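Local atomic coordinates of COG1633: Uncharacterized conserved protein (PDB entry 2OH3), a protein that is of unknown function but binds zinc and probably belongs to the rubrerythrin branch of the ferritin-like metal-binding proteins. Residues F9-I14 and L64-L69; E22-L27 and R99-N104. All coordinates share one frame; numbering follows the deposited sequence.

Contact 1 of 2, residues F9-I14 and L64-L69; sequences FLAHAI and LELPKL
L69 and H12 meet through their first torsions: CG of L69 stands anti to its carbonyl carbon (chi1 -59°), while H12 CG is turned to chi1 -89°, off the staggered position. The two side chains cross at about a right angle, and L69 CD1 lies over the centre of the imidazole, 3.9 Å from its centroid and 11° off the ring normal, a CH-pi contact. L69 CD1 also sits 3.6 Å from A11 O. Rotation of the imidazole is fixed further by a hydrogen bond from ND1 to E8 O one turn back, and the ring stacks with Y111. This is an extended connection leaving helix 37-61 and running across the first helix of a ferritin-like four-helix bundle, held there by apolar contacts. An alanine in place of H12 would probably leave one side of L69 CD1 without its aromatic partner and E8 O without this donor. At A11 the methyl is small enough for the chain to come close: CB lies 3.5 Å from P67 O and 3.8 Å from P67 CD. L66 spreads its branches, CD1 meeting I14 CD1 at 3.5 Å and CD2 turning to L10 CB. At the other end of the contact, L10 CD1 touches L64 CD1 at 4.0 Å.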
ATOM      1  N   PHE A   9      -3.226  -0.832 -19.991  1.00 36.55           N
ATOM      2  CA  PHE A   9      -3.892   0.408 -19.565  1.00 36.98           C
ATOM      3  C   PHE A   9      -5.145   0.129 -18.716  1.00 37.64           C
ATOM      4  O   PHE A   9      -5.307   0.695 -17.628  1.00 38.53           O
ATOM      5  CB  PHE A   9      -4.233   1.285 -20.760  1.00 37.29           C
ATOM      6  CG  PHE A   9      -4.923   2.590 -20.395  1.00 36.54           C
ATOM      7  CD1 PHE A   9      -4.194   3.694 -20.016  1.00 35.70           C
ATOM      8  CD2 PHE A   9      -6.307   2.695 -20.433  1.00 36.86           C
ATOM      9  CE1 PHE A   9      -4.818   4.871 -19.692  1.00 34.53           C
ATOM     10  CE2 PHE A   9      -6.931   3.863 -20.083  1.00 35.75           C
ATOM     11  CZ  PHE A   9      -6.203   4.945 -19.738  1.00 37.14           C
ATOM     12  N   LEU A  10      -6.009  -0.763 -19.198  1.00 37.10           N
ATOM     13  CA  LEU A  10      -7.217  -1.104 -18.472  1.00 36.90           C
ATOM     14  C   LEU A  10      -6.890  -1.755 -17.114  1.00 36.61           C
ATOM     15  O   LEU A  10      -7.567  -1.474 -16.135  1.00 37.96           O
ATOM     16  CB  LEU A  10      -8.114  -1.991 -19.316  1.00 36.65           C
ATOM     17  CG  LEU A  10      -8.655  -1.280 -20.581  1.00 35.59           C
ATOM     18  CD1 LEU A  10      -9.502  -2.260 -21.362  1.00 34.90           C
ATOM     19  CD2 LEU A  10      -9.439   0.001 -20.229  1.00 36.04           C
ATOM     20  N   ALA A  11      -5.839  -2.558 -17.042  1.00 36.46           N
ATOM     21  CA  ALA A  11      -5.383  -3.136 -15.768  1.00 36.45           C
ATOM     22  C   ALA A  11      -4.961  -2.057 -14.811  1.00 37.59           C
ATOM     23  O   ALA A  11      -5.290  -2.112 -13.613  1.00 36.78           O
ATOM     24  CB  ALA A  11      -4.240  -4.154 -15.981  1.00 36.67           C
ATOM     25  N   HIS A  12      -4.248  -1.058 -15.322  1.00 38.44           N
ATOM     26  CA  HIS A  12      -3.864   0.071 -14.498  1.00 38.72           C
ATOM     27  C   HIS A  12      -5.099   0.834 -14.013  1.00 38.52           C
ATOM     28  O   HIS A  12      -5.300   1.076 -12.821  1.00 39.04           O
ATOM     29  CB  HIS A  12      -2.924   1.010 -15.245  1.00 38.61           C
ATOM     30  CG  HIS A  12      -1.481   0.661 -15.102  1.00 40.67           C
ATOM     31  ND1 HIS A  12      -0.859  -0.303 -15.880  1.00 43.61           N
ATOM     32  CD2 HIS A  12      -0.516   1.171 -14.296  1.00 42.08           C
ATOM     33  CE1 HIS A  12       0.417  -0.380 -15.548  1.00 42.68           C
ATOM     34  NE2 HIS A  12       0.649   0.498 -14.588  1.00 42.53           N
ATOM     35  N   ALA A  13      -5.962   1.189 -14.934  1.00 38.85           N
ATOM     36  CA  ALA A  13      -7.150   1.923 -14.580  1.00 37.77           C
ATOM     37  C   ALA A  13      -8.017   1.220 -13.535  1.00 38.58           C
ATOM     38  O   ALA A  13      -8.483   1.866 -12.591  1.00 38.70           O
ATOM     39  CB  ALA A  13      -7.946   2.253 -15.847  1.00 38.66           C
ATOM     40  N   ILE A  14      -8.246  -0.088 -13.671  1.00 38.15           N
ATOM     41  CA  ILE A  14      -9.045  -0.821 -12.702  1.00 39.01           C
ATOM     42  C   ILE A  14      -8.372  -0.799 -11.328  1.00 38.48           C
ATOM     43  O   ILE A  14      -9.012  -0.655 -10.288  1.00 38.47           O
ATOM     44  CB  ILE A  14      -9.247  -2.292 -13.109  1.00 39.28           C
ATOM     45  CG1 ILE A  14     -10.173  -2.365 -14.296  1.00 41.91           C
ATOM     46  CG2 ILE A  14      -9.893  -3.078 -11.991  1.00 43.04           C
ATOM     47  CD1 ILE A  14     -10.291  -3.767 -14.889  1.00 43.65           C
ATOM     48  N   LEU A  64     -10.618  -8.469 -22.701  1.00 41.01           N
ATOM     49  CA  LEU A  64      -9.194  -8.705 -22.707  1.00 41.15           C
ATOM     50  C   LEU A  64      -8.672  -9.521 -21.527  1.00 40.48           C
ATOM     51  O   LEU A  64      -9.208  -9.472 -20.435  1.00 39.31           O
ATOM     52  CB  LEU A  64      -8.480  -7.366 -22.775  1.00 41.49           C
ATOM     53  CG  LEU A  64      -8.799  -6.468 -23.984  1.00 43.50           C
ATOM     54  CD1 LEU A  64      -8.109  -5.109 -23.846  1.00 45.05           C
ATOM     55  CD2 LEU A  64      -8.391  -7.100 -25.288  1.00 45.58           C
ATOM     56  N   GLU A  65      -7.599 -10.260 -21.773  1.00 40.47           N
ATOM     57  CA  GLU A  65      -6.854 -10.892 -20.704  1.00 40.92           C
ATOM     58  C   GLU A  65      -5.975  -9.810 -20.090  1.00 39.96           C
ATOM     59  O   GLU A  65      -5.100  -9.257 -20.771  1.00 39.64           O
ATOM     60  CB  GLU A  65      -6.004 -12.021 -21.256  1.00 41.24           C
ATOM     61  CG  GLU A  65      -5.598 -13.015 -20.212  1.00 45.15           C
ATOM     62  CD  GLU A  65      -4.431 -13.862 -20.654  1.00 49.20           C
ATOM     63  OE1 GLU A  65      -4.312 -14.154 -21.873  1.00 51.25           O
ATOM     64  OE2 GLU A  65      -3.629 -14.221 -19.764  1.00 53.59           O
ATOM     65  N   LEU A  66      -6.214  -9.483 -18.823  1.00 39.78           N
ATOM     66  CA  LEU A  66      -5.478  -8.382 -18.196  1.00 39.40           C
ATOM     67  C   LEU A  66      -4.235  -8.900 -17.476  1.00 39.71           C
ATOM     68  O   LEU A  66      -4.278  -9.977 -16.895  1.00 38.37           O
ATOM     69  CB  LEU A  66      -6.374  -7.638 -17.210  1.00 40.10           C
ATOM     70  CG  LEU A  66      -7.609  -6.881 -17.709  1.00 40.10           C
ATOM     71  CD1 LEU A  66      -8.201  -6.044 -16.584  1.00 40.78           C
ATOM     72  CD2 LEU A  66      -7.339  -5.983 -18.908  1.00 41.29           C
ATOM     73  N   PRO A  67      -3.116  -8.140 -17.512  1.00 40.02           N
ATOM     74  CA  PRO A  67      -1.976  -8.557 -16.710  1.00 40.71           C
ATOM     75  C   PRO A  67      -2.216  -8.233 -15.252  1.00 41.55           C
ATOM     76  O   PRO A  67      -2.903  -7.259 -14.928  1.00 41.32           O
ATOM     77  CB  PRO A  67      -0.807  -7.740 -17.291  1.00 40.86           C
ATOM     78  CG  PRO A  67      -1.428  -6.521 -17.876  1.00 40.61           C
ATOM     79  CD  PRO A  67      -2.847  -6.899 -18.268  1.00 40.12           C
ATOM     80  N   LYS A  68      -1.686  -9.084 -14.389  1.00 42.39           N
ATOM     81  CA  LYS A  68      -1.636  -8.829 -12.959  1.00 42.84           C
ATOM     82  C   LYS A  68      -0.510  -7.813 -12.746  1.00 42.17           C
ATOM     83  O   LYS A  68       0.610  -8.013 -13.210  1.00 43.17           O
ATOM     84  CB  LYS A  68      -1.351 -10.143 -12.196  1.00 43.37           C
ATOM     85  CG  LYS A  68      -1.203  -9.989 -10.673  1.00 44.84           C
ATOM     86  CD  LYS A  68      -0.965 -11.334  -9.985  1.00 44.76           C
ATOM     87  N   LEU A  69      -0.834  -6.713 -12.080  1.00 40.67           N
ATOM     88  CA  LEU A  69       0.098  -5.630 -11.784  1.00 39.64           C
ATOM     89  C   LEU A  69       0.714  -5.812 -10.409  1.00 38.45           C
ATOM     90  O   LEU A  69       0.128  -6.454  -9.538  1.00 38.74           O
ATOM     91  CB  LEU A  69      -0.654  -4.300 -11.753  1.00 39.92           C
ATOM     92  CG  LEU A  69      -1.383  -3.882 -13.008  1.00 40.05           C
ATOM     93  CD1 LEU A  69      -1.840  -2.458 -12.797  1.00 41.25           C
ATOM     94  CD2 LEU A  69      -0.480  -3.990 -14.213  1.00 43.00           C
TER

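Contact 2 of 2, residues E22-L27 and R99-N104; sequences ERYVEL and RYARDN
Y100 O is gripped by two donors of one residue: N104 ND2 at 2.8 Å and, through the ordinary helical bond, N104 N at 3.3 Å, the two arriving from opposite faces of the carbonyl plane. The hydrogen bond from the side-chain amide is bent, with an N-H...O angle of 140°, yet it turns the N104 side chain back along its own helix, where OD1 takes a hydrogen bond from K77 N. The Y100 ring, sent out with CG anti to the backbone N (chi1 174°), reaches helix 6-33 at its rim, where CD2 meets L27 CD2 at 4.1 Å near the ring plane. Its hydroxyl is hydrogen-bonded to K77 O, so Y100 and N104 both hold the backbone of that loop residue. Beside this pair, A101 CB touches both L27 CD1 and the outer end of Y24, lying 3.7 Å from Y24 CE1 and equally near Y24 OH. That hydroxyl hydrogen-bonds to E105, a zinc ligand together with E135 and H138, which makes Y24 a second-shell residue.

On the flank, R23 pairs with carboxylates of its own helix, E22 and E26 and, through NH1, also E19. NE reaches E26 OE1 at 3.0 Å, exactly in the guanidinium plane but from above the carboxylate, whereas NH1 meets E22 OE1 at 3.3 Å on its anti side. E26 OE1 also bonds to S71 of the second subunit, so this network borders the dimer interface. The two short helical segments run antiparallel (171°), their axes 11.5 Å apart, a spacing bridged by Y24, L27 and Y100 packing around the small A101: this is helix packing beside the metal site of a ferritin-like four-helix bundle, as in rubrerythrins.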
ATOM      1  N   GLU A  22     -11.162   2.090  -1.916  1.00 37.94           N
ATOM      2  CA  GLU A  22     -10.764   1.679  -0.583  1.00 38.75           C
ATOM      3  C   GLU A  22     -10.174   2.800   0.237  1.00 37.32           C
ATOM      4  O   GLU A  22     -10.432   2.892   1.425  1.00 37.39           O
ATOM      5  CB  GLU A  22      -9.678   0.596  -0.635  1.00 40.41           C
ATOM      6  CG  GLU A  22     -10.184  -0.750  -1.019  1.00 44.91           C
ATOM      7  CD  GLU A  22      -9.045  -1.726  -1.273  1.00 52.23           C
ATOM      8  OE1 GLU A  22      -7.935  -1.527  -0.676  1.00 54.29           O
ATOM      9  OE2 GLU A  22      -9.300  -2.692  -2.051  1.00 54.83           O
ATOM     10  N   ARG A  23      -9.326   3.604  -0.376  1.00 35.98           N
ATOM     11  CA  ARG A  23      -8.618   4.654   0.365  1.00 36.33           C
ATOM     12  C   ARG A  23      -9.551   5.792   0.793  1.00 36.10           C
ATOM     13  O   ARG A  23      -9.416   6.356   1.882  1.00 35.71           O
ATOM     14  CB  ARG A  23      -7.511   5.254  -0.470  1.00 37.41           C
ATOM     15  CG  ARG A  23      -6.338   4.320  -0.849  1.00 39.73           C
ATOM     16  CD  ARG A  23      -5.406   3.997   0.273  1.00 41.30           C
ATOM     17  NE  ARG A  23      -6.015   3.153   1.286  1.00 42.30           N
ATOM     18  CZ  ARG A  23      -6.441   1.904   1.129  1.00 45.34           C
ATOM     19  NH1 ARG A  23      -6.327   1.248  -0.007  1.00 47.75           N
ATOM     20  NH2 ARG A  23      -6.986   1.281   2.158  1.00 49.49           N
ATOM     21  N   TYR A  24     -10.424   6.179  -0.123  1.00 35.95           N
ATOM     22  CA  TYR A  24     -11.499   7.141   0.182  1.00 35.75           C
ATOM     23  C   TYR A  24     -12.534   6.694   1.203  1.00 35.32           C
ATOM     24  O   TYR A  24     -12.949   7.512   1.992  1.00 35.12           O
ATOM     25  CB  TYR A  24     -12.175   7.589  -1.092  1.00 36.10           C
ATOM     26  CG  TYR A  24     -11.403   8.656  -1.845  1.00 34.35           C
ATOM     27  CD1 TYR A  24     -11.155   9.886  -1.257  1.00 36.18           C
ATOM     28  CD2 TYR A  24     -10.991   8.461  -3.148  1.00 32.94           C
ATOM     29  CE1 TYR A  24     -10.460  10.874  -1.916  1.00 37.91           C
ATOM     30  CE2 TYR A  24     -10.347   9.468  -3.852  1.00 37.79           C
ATOM     31  CZ  TYR A  24     -10.048  10.663  -3.199  1.00 38.00           C
ATOM     32  OH  TYR A  24      -9.406  11.693  -3.822  1.00 38.04           O
ATOM     33  N   VAL A  25     -12.985   5.427   1.188  1.00 35.20           N
ATOM     34  CA  VAL A  25     -13.867   4.945   2.232  1.00 35.44           C
ATOM     35  C   VAL A  25     -13.196   5.098   3.572  1.00 35.51           C
ATOM     36  O   VAL A  25     -13.788   5.570   4.539  1.00 35.97           O
ATOM     37  CB  VAL A  25     -14.277   3.496   2.013  1.00 35.39           C
ATOM     38  CG1 VAL A  25     -14.932   2.922   3.252  1.00 37.24           C
ATOM     39  CG2 VAL A  25     -15.252   3.405   0.828  1.00 37.85           C
ATOM     40  N   GLU A  26     -11.930   4.720   3.617  1.00 34.93           N
ATOM     41  CA  GLU A  26     -11.095   4.801   4.810  1.00 35.22           C
ATOM     42  C   GLU A  26     -10.979   6.236   5.325  1.00 35.08           C
ATOM     43  O   GLU A  26     -11.198   6.495   6.505  1.00 32.25           O
ATOM     44  CB  GLU A  26      -9.746   4.157   4.441  1.00 36.36           C
ATOM     45  CG  GLU A  26      -8.738   4.067   5.458  1.00 41.32           C
ATOM     46  CD  GLU A  26      -7.566   3.183   4.974  1.00 46.89           C
ATOM     47  OE1 GLU A  26      -6.731   3.687   4.192  1.00 46.34           O
ATOM     48  OE2 GLU A  26      -7.502   1.984   5.356  1.00 51.15           O
ATOM     49  N   LEU A  27     -10.689   7.170   4.430  1.00 34.11           N
ATOM     50  CA  LEU A  27     -10.636   8.572   4.807  1.00 35.82           C
ATOM     51  C   LEU A  27     -12.013   9.122   5.229  1.00 35.42           C
ATOM     52  O   LEU A  27     -12.091   9.895   6.192  1.00 35.95           O
ATOM     53  CB  LEU A  27     -10.036   9.443   3.675  1.00 35.18           C
ATOM     54  CG  LEU A  27      -8.575   9.247   3.247  1.00 36.76           C
ATOM     55  CD1 LEU A  27      -8.338  10.057   1.995  1.00 35.83           C
ATOM     56  CD2 LEU A  27      -7.593   9.642   4.335  1.00 38.61           C
ATOM     57  N   ARG A  99      -4.986  16.776   1.578  1.00 33.50           N
ATOM     58  CA  ARG A  99      -3.711  16.872   0.887  1.00 34.36           C
ATOM     59  C   ARG A  99      -3.180  15.508   0.469  1.00 34.02           C
ATOM     60  O   ARG A  99      -2.575  15.393  -0.565  1.00 32.60           O
ATOM     61  CB  ARG A  99      -2.686  17.576   1.756  1.00 35.08           C
ATOM     62  CG  ARG A  99      -2.917  19.111   1.744  1.00 40.01           C
ATOM     63  CD  ARG A  99      -1.724  19.959   2.179  1.00 47.80           C
ATOM     64  NE  ARG A  99      -0.575  19.949   1.271  1.00 51.95           N
ATOM     65  CZ  ARG A  99      -0.538  20.455   0.030  1.00 56.22           C
ATOM     66  NH1 ARG A  99      -1.612  20.999  -0.563  1.00 60.10           N
ATOM     67  NH2 ARG A  99       0.596  20.386  -0.653  1.00 55.32           N
ATOM     68  N   TYR A 100      -3.364  14.507   1.322  1.00 33.96           N
ATOM     69  CA  TYR A 100      -2.969  13.127   1.025  1.00 35.43           C
ATOM     70  C   TYR A 100      -3.776  12.635  -0.180  1.00 34.30           C
ATOM     71  O   TYR A 100      -3.256  12.022  -1.156  1.00 33.08           O
ATOM     72  CB  TYR A 100      -3.262  12.239   2.271  1.00 37.20           C
ATOM     73  CG  TYR A 100      -3.032  10.748   2.053  1.00 38.64           C
ATOM     74  CD1 TYR A 100      -1.804  10.285   1.613  1.00 39.67           C
ATOM     75  CD2 TYR A 100      -4.040   9.823   2.284  1.00 40.29           C
ATOM     76  CE1 TYR A 100      -1.575   8.943   1.389  1.00 39.93           C
ATOM     77  CE2 TYR A 100      -3.816   8.467   2.073  1.00 40.33           C
ATOM     78  CZ  TYR A 100      -2.574   8.050   1.632  1.00 40.56           C
ATOM     79  OH  TYR A 100      -2.313   6.721   1.429  1.00 44.03           O
ATOM     80  N   ALA A 101      -5.060  12.897  -0.127  1.00 34.80           N
ATOM     81  CA  ALA A 101      -5.941  12.460  -1.229  1.00 34.02           C
ATOM     82  C   ALA A 101      -5.543  13.153  -2.516  1.00 34.27           C
ATOM     83  O   ALA A 101      -5.376  12.537  -3.558  1.00 34.96           O
ATOM     84  CB  ALA A 101      -7.420  12.768  -0.907  1.00 35.02           C
ATOM     85  N   ARG A 102      -5.335  14.458  -2.433  1.00 34.02           N
ATOM     86  CA  ARG A 102      -4.873  15.213  -3.581  1.00 34.28           C
ATOM     87  C   ARG A 102      -3.567  14.702  -4.222  1.00 34.83           C
ATOM     88  O   ARG A 102      -3.476  14.657  -5.441  1.00 32.98           O
ATOM     89  CB  ARG A 102      -4.702  16.663  -3.193  1.00 33.66           C
ATOM     90  CG  ARG A 102      -4.352  17.544  -4.363  1.00 36.64           C
ATOM     91  CD  ARG A 102      -4.029  18.921  -3.837  1.00 40.90           C
ATOM     92  NE  ARG A 102      -3.462  19.730  -4.895  1.00 44.26           N
ATOM     93  CZ  ARG A 102      -2.178  20.077  -4.983  1.00 45.95           C
ATOM     94  NH1 ARG A 102      -1.300  19.678  -4.066  1.00 46.69           N
ATOM     95  NH2 ARG A 102      -1.781  20.816  -6.019  1.00 46.79           N
ATOM     96  N   ASP A 103      -2.541  14.453  -3.403  1.00 35.59           N
ATOM     97  CA  ASP A 103      -1.294  13.832  -3.872  1.00 36.68           C
ATOM     98  C   ASP A 103      -1.489  12.607  -4.751  1.00 36.37           C
ATOM     99  O   ASP A 103      -0.894  12.469  -5.817  1.00 36.86           O
ATOM    100  CB  ASP A 103      -0.445  13.405  -2.684  1.00 37.68           C
ATOM    101  CG  ASP A 103       0.330  14.538  -2.096  1.00 43.00           C
ATOM    102  OD1 ASP A 103       0.289  15.662  -2.677  1.00 49.61           O
ATOM    103  OD2 ASP A 103       0.915  14.316  -1.005  1.00 49.70           O
ATOM    104  N   ASN A 104      -2.362  11.731  -4.307  1.00 37.02           N
ATOM    105  CA  ASN A 104      -2.636  10.520  -5.036  1.00 36.51           C
ATOM    106  C   ASN A 104      -3.561  10.666  -6.235  1.00 37.10           C
ATOM    107  O   ASN A 104      -3.424   9.936  -7.194  1.00 37.67           O
ATOM    108  CB  ASN A 104      -3.068   9.476  -4.033  1.00 36.20           C
ATOM    109  CG  ASN A 104      -1.948   9.110  -3.136  1.00 37.26           C
ATOM    110  OD1 ASN A 104      -1.026   8.448  -3.580  1.00 36.21           O
ATOM    111  ND2 ASN A 104      -1.964   9.597  -1.873  1.00 36.16           N
TER

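How the contacts relate
From the N terminus, helix 6-33 supplies one half of both contacts, first 9-14 and then 22-27 farther along. The chain then passes through helix 37-61 before 64-69 returns to the start of the first helix, so contact 1 closes a loop that takes in the rest of the first helix and all of the second. Contact 2 closes later, when helix 94-118 brings 99-104 alongside 22-27. The two closures cross, since their segments alternate along the chain. Their centres are 22 Å apart and their nearest atoms about 8 Å. Contact 1 ties the inter-helix connection to the bundle's end; contact 2 joins two helices in its middle, near zinc.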